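Local coordinates for protein alpha-galacturonidase (Bacillus subtilis, PDB 3FEF) that hydrolyses alpha-1,4-linked galacturonate, releasing alpha-D-galacturonate from di-galacturonate, as an NAD- and manganese-dependent family 4 glycoside hydrolase, at residues Arg118-Val123 with Asn147-Cys152; Phe126-Arg131 with Val155-Phe160. All coordinates share one frame. Numbering follows the deposited sequence.

Interaction 1 (Arg118-Val123 with Asn147-Cys152)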
# COMPACT_ATOMS: atom_id res chain seq x y z
N ARG A 118 21.01 23.40 7.22
CA ARG A 118 21.22 23.72 5.81
C ARG A 118 19.98 23.41 4.96
O ARG A 118 19.57 24.22 4.12
CB ARG A 118 22.45 22.98 5.27
CG ARG A 118 22.86 23.36 3.85
CD ARG A 118 24.03 22.47 3.45
NE ARG A 118 24.32 22.48 2.03
CZ ARG A 118 25.49 22.85 1.51
NH1 ARG A 118 26.46 23.22 2.33
NH2 ARG A 118 25.68 22.83 0.20
N GLY A 119 19.39 22.25 5.18
CA GLY A 119 18.19 21.88 4.44
C GLY A 119 17.14 22.94 4.68
O GLY A 119 16.48 23.44 3.76
N LEU A 120 16.97 23.30 5.94
CA LEU A 120 15.99 24.29 6.32
C LEU A 120 16.16 25.56 5.47
O LEU A 120 15.22 26.09 4.91
CB LEU A 120 16.21 24.61 7.78
CG LEU A 120 15.04 24.72 8.71
CD1 LEU A 120 13.92 23.75 8.32
CD2 LEU A 120 15.59 24.43 10.11
N ARG A 121 17.39 26.05 5.39
CA ARG A 121 17.74 27.21 4.58
C ARG A 121 17.44 27.00 3.09
O ARG A 121 17.05 27.91 2.37
CB ARG A 121 19.23 27.48 4.79
CG ARG A 121 19.73 28.87 4.50
CD ARG A 121 21.03 29.18 5.30
NE ARG A 121 22.17 28.36 4.91
CZ ARG A 121 22.86 27.59 5.74
NH1 ARG A 121 22.54 27.55 7.02
NH2 ARG A 121 23.89 26.87 5.31
N ALA A 122 17.64 25.78 2.60
CA ALA A 122 17.49 25.52 1.16
C ALA A 122 16.03 25.43 0.73
O ALA A 122 15.70 25.67 -0.42
CB ALA A 122 18.24 24.23 0.77
N VAL A 123 15.14 25.07 1.66
CA VAL A 123 13.76 24.84 1.31
C VAL A 123 13.13 26.01 0.53
O VAL A 123 12.56 25.80 -0.54
CB VAL A 123 12.90 24.45 2.55
CG1 VAL A 123 11.40 24.40 2.18
CG2 VAL A 123 13.35 23.08 3.07
N ASN A 147 23.26 19.98 -2.51
CA ASN A 147 23.01 19.33 -1.23
C ASN A 147 22.34 20.29 -0.24
O ASN A 147 22.60 21.50 -0.29
CB ASN A 147 24.34 18.86 -0.64
CG ASN A 147 24.97 17.76 -1.46
OD1 ASN A 147 24.29 16.83 -1.88
ND2 ASN A 147 26.26 17.86 -1.70
N PRO A 148 21.51 19.77 0.69
CA PRO A 148 21.17 18.36 0.98
C PRO A 148 20.21 17.79 -0.06
O PRO A 148 19.08 18.26 -0.20
CB PRO A 148 20.50 18.44 2.35
CG PRO A 148 19.93 19.81 2.42
CD PRO A 148 20.87 20.70 1.63
N MSE A 149 20.69 16.78 -0.76
CA MSE A 149 20.06 16.27 -1.98
C MSE A 149 18.60 15.84 -1.79
O MSE A 149 17.73 16.23 -2.56
CB MSE A 149 20.86 15.08 -2.46
CG MSE A 149 20.17 14.33 -3.55
SE MSE A 149 20.89 14.96 -5.22
CE MSE A 149 22.40 13.83 -5.32
N SER A 150 18.36 15.02 -0.77
CA SER A 150 17.05 14.47 -0.51
C SER A 150 16.01 15.54 -0.16
O SER A 150 14.86 15.45 -0.58
CB SER A 150 17.15 13.44 0.60
OG SER A 150 18.10 12.43 0.25
N VAL A 151 16.40 16.55 0.59
CA VAL A 151 15.50 17.63 0.92
C VAL A 151 15.21 18.54 -0.27
O VAL A 151 14.06 18.80 -0.57
CB VAL A 151 16.04 18.47 2.11
CG1 VAL A 151 15.24 19.78 2.23
CG2 VAL A 151 15.99 17.63 3.43
N CYS A 152 16.25 19.00 -0.96
CA CYS A 152 16.07 19.90 -2.10
C CYS A 152 15.24 19.24 -3.16
O CYS A 152 14.27 19.80 -3.67
CB CYS A 152 17.42 20.27 -2.73
SG CYS A 152 18.46 21.22 -1.63
O HOH W 1 25.44 22.17 -2.48
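A buried contact between a helix and the loop entering a second helix, close to the metal site, joins the early part of helix 112-136 to the loop that follows strand 141-144 and to the first turn of helix 149-159. At its polar end Arg118 holds the backbone of Asn147. The extended side chain of Arg118 runs along the loop and donates from NE to the carbonyl O of Asn147 at 3.0 Å; a second, weak bond to that O comes from Arg118 NH2, 3.4 Å away. A water links the same NH2, weakly, to the backbone N of Asn147.

The peptide between Asn147 and Pro148 is cis, and Pro148 occupies the N-cap position. In this NAD-binding Rossmann-type domain the loop lies between a parallel strand and its following helix, and it presents Asn147, which probably binds the substrate, as in related enzymes. The Asn147 side chain lies about 4 Å from the bound magnesium ion, which Cys169 and His206 coordinate.

Beyond these bonds the contact turns apolar. Gly119 lets the proline ring approach the helix backbone, with Gly119 CA 3.4 Å from Pro148 CG. One turn later Ala122 CB meets Cys152 SG at 3.9 Å, and Val123 CG2 touches Val151 CG1 at 3.9 Å, where helix 383-405 closes over both valines.

Interaction 2 (Phe126-Arg131 with Val155-Phe160)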
# COMPACT_ATOMS: atom_id res chain seq x y z
N PHE A 126 14.44 26.41 -3.06
CA PHE A 126 14.00 25.44 -4.05
C PHE A 126 12.50 25.53 -4.35
O PHE A 126 12.06 25.22 -5.46
CB PHE A 126 14.45 24.02 -3.68
CG PHE A 126 15.87 23.73 -4.05
CD1 PHE A 126 16.17 22.94 -5.17
CD2 PHE A 126 16.92 24.27 -3.32
CE1 PHE A 126 17.50 22.69 -5.53
CE2 PHE A 126 18.27 24.02 -3.68
CZ PHE A 126 18.55 23.24 -4.78
N ALA A 127 11.73 25.97 -3.36
CA ALA A 127 10.32 26.27 -3.59
C ALA A 127 10.21 27.33 -4.68
O ALA A 127 9.37 27.22 -5.58
CB ALA A 127 9.65 26.77 -2.31
N GLU A 128 11.06 28.35 -4.60
CA GLU A 128 11.08 29.42 -5.59
C GLU A 128 11.55 28.93 -6.97
O GLU A 128 10.99 29.29 -8.00
CB GLU A 128 11.95 30.61 -5.13
CG GLU A 128 12.06 31.72 -6.20
CD GLU A 128 12.69 33.02 -5.70
OE1 GLU A 128 13.66 32.99 -4.90
OE2 GLU A 128 12.22 34.10 -6.14
N ILE A 129 12.58 28.10 -6.98
CA ILE A 129 13.03 27.49 -8.23
C ILE A 129 11.93 26.61 -8.82
O ILE A 129 11.62 26.69 -10.01
CB ILE A 129 14.32 26.68 -8.01
CG1 ILE A 129 15.50 27.65 -7.82
CG2 ILE A 129 14.56 25.76 -9.18
CD1 ILE A 129 16.78 26.96 -7.25
N ALA A 130 11.29 25.81 -7.98
CA ALA A 130 10.22 24.93 -8.48
C ALA A 130 9.05 25.70 -9.09
O ALA A 130 8.43 25.24 -10.06
CB ALA A 130 9.73 23.97 -7.37
N ARG A 131 8.72 26.86 -8.51
CA ARG A 131 7.59 27.65 -9.01
C ARG A 131 7.98 28.29 -10.34
O ARG A 131 7.14 28.43 -11.22
CB ARG A 131 7.13 28.70 -7.98
CG ARG A 131 6.31 28.10 -6.83
CD ARG A 131 5.66 29.17 -5.95
NE ARG A 131 6.68 29.86 -5.18
CZ ARG A 131 7.05 29.54 -3.94
NH1 ARG A 131 6.45 28.53 -3.31
NH2 ARG A 131 8.01 30.23 -3.34
N VAL A 155 11.63 18.97 -2.22
CA VAL A 155 10.92 20.24 -2.22
C VAL A 155 10.44 20.53 -3.63
O VAL A 155 9.32 20.99 -3.82
CB VAL A 155 11.80 21.41 -1.67
CG1 VAL A 155 11.15 22.79 -1.95
CG2 VAL A 155 12.06 21.21 -0.17
N LEU A 156 11.29 20.25 -4.62
CA LEU A 156 10.86 20.40 -6.01
C LEU A 156 9.50 19.70 -6.25
O LEU A 156 8.57 20.29 -6.81
CB LEU A 156 11.94 19.88 -6.97
CG LEU A 156 13.24 20.67 -6.98
CD1 LEU A 156 14.27 20.15 -7.99
CD2 LEU A 156 12.92 22.17 -7.23
N TYR A 157 9.38 18.44 -5.84
CA TYR A 157 8.17 17.68 -6.10
C TYR A 157 6.99 18.15 -5.26
O TYR A 157 5.84 18.09 -5.70
CB TYR A 157 8.38 16.17 -5.90
CG TYR A 157 9.06 15.51 -7.09
CD1 TYR A 157 10.44 15.42 -7.15
CD2 TYR A 157 8.32 15.02 -8.15
CE1 TYR A 157 11.08 14.84 -8.23
CE2 TYR A 157 8.95 14.42 -9.25
CZ TYR A 157 10.33 14.34 -9.28
OH TYR A 157 10.98 13.77 -10.35
N LYS A 158 7.26 18.60 -4.04
CA LYS A 158 6.20 19.05 -3.15
C LYS A 158 5.59 20.34 -3.69
O LYS A 158 4.38 20.56 -3.59
CB LYS A 158 6.72 19.27 -1.73
CG LYS A 158 7.05 17.98 -0.97
CD LYS A 158 7.73 18.27 0.38
CE LYS A 158 6.73 18.71 1.44
NZ LYS A 158 5.93 17.55 1.97
N VAL A 159 6.42 21.17 -4.27
CA VAL A 159 5.94 22.47 -4.72
C VAL A 159 5.42 22.40 -6.16
O VAL A 159 4.49 23.13 -6.52
CB VAL A 159 7.04 23.53 -4.59
CG1 VAL A 159 6.55 24.88 -5.09
CG2 VAL A 159 7.49 23.62 -3.13
N PHE A 160 6.00 21.52 -6.96
CA PHE A 160 5.53 21.29 -8.34
C PHE A 160 5.43 19.78 -8.55
O PHE A 160 6.38 19.15 -9.04
CB PHE A 160 6.53 21.92 -9.30
CG PHE A 160 6.22 21.70 -10.77
CD1 PHE A 160 4.93 21.36 -11.20
CD2 PHE A 160 7.22 21.89 -11.72
CE1 PHE A 160 4.66 21.16 -12.54
CE2 PHE A 160 6.95 21.70 -13.07
CZ PHE A 160 5.66 21.33 -13.49
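Two alanines of helix 112-136, flanked by Phe126, pack against Val155, Leu156 and Val159 of helix 149-159, without a hydrogen bond between the two segments. The short segments cross at -54°, their axes 8.4 Å apart at closest approach, and the backbones come nearest at Ala130 and Leu156, whose CA atoms are 5.2 Å apart. Such closeness depends on alanine: the methyl of Ala130 points at the opposing helix and enters a hollow walled by Leu156, Val159 and Phe160. Its CB lies 3.7 Å from Leu156 CD2, 3.9 Å from Val159 CB and 4.3 Å from Phe160 CB.

In return, the second helix sends its own bumps into the first. Val159 rests over the turn from Ala127 to Arg131, with Val159 CG2 3.9 Å from Ala127 CB, while Val159 CG1 lies 3.7 Å from both Ala127 O and Arg131 CG, so the aliphatic part of the arginine borders the valine at the more exposed margin. Val155 settles against the backbone between Phe126 and Ala127, its CG1 3.5 Å from Ala127 N. Leu156 extends alongside Phe126, placing CD2 near the plane of the ring, at its edge, 3.9 Å from CD1 of Phe126.

Helix 112-136 precedes strand 141-144, and helix 149-159 links that strand to parallel strand 164-167 as a beta-alpha-beta crossover. Phe126 and Ile129 touch Ile81 of strand 78-81; Leu156 meets Ile163 in a loop, and Tyr157 OH bonds to Ala165 O of strand 164-167. Leu404 of helix 383-405 packs on Ala127 and Val159.

In the fold
Interactions 1 and 2 are successive parts of one interface between helices 112-136 and 149-159, their centres about 12 Å apart. They meet directly: Cys152 SG lies 3.5 Å from Phe126 CE2, and Val123 O is 3.6 Å from Val155 CG1. Both are largely buried, although interaction 2 reaches exposed Arg131 at its margin. Interaction 1 lies nearer the chain centre and beside the metal, and there arginine hydrogen bonds, one of them weak, and a water tie helix 112-136 to a cis-proline loop. Interaction 2, farther from the ion, is apolar side chains fitted against each other and against helix backbone, with no hydrogen bond across. Helix 383-405 packs against residues of both.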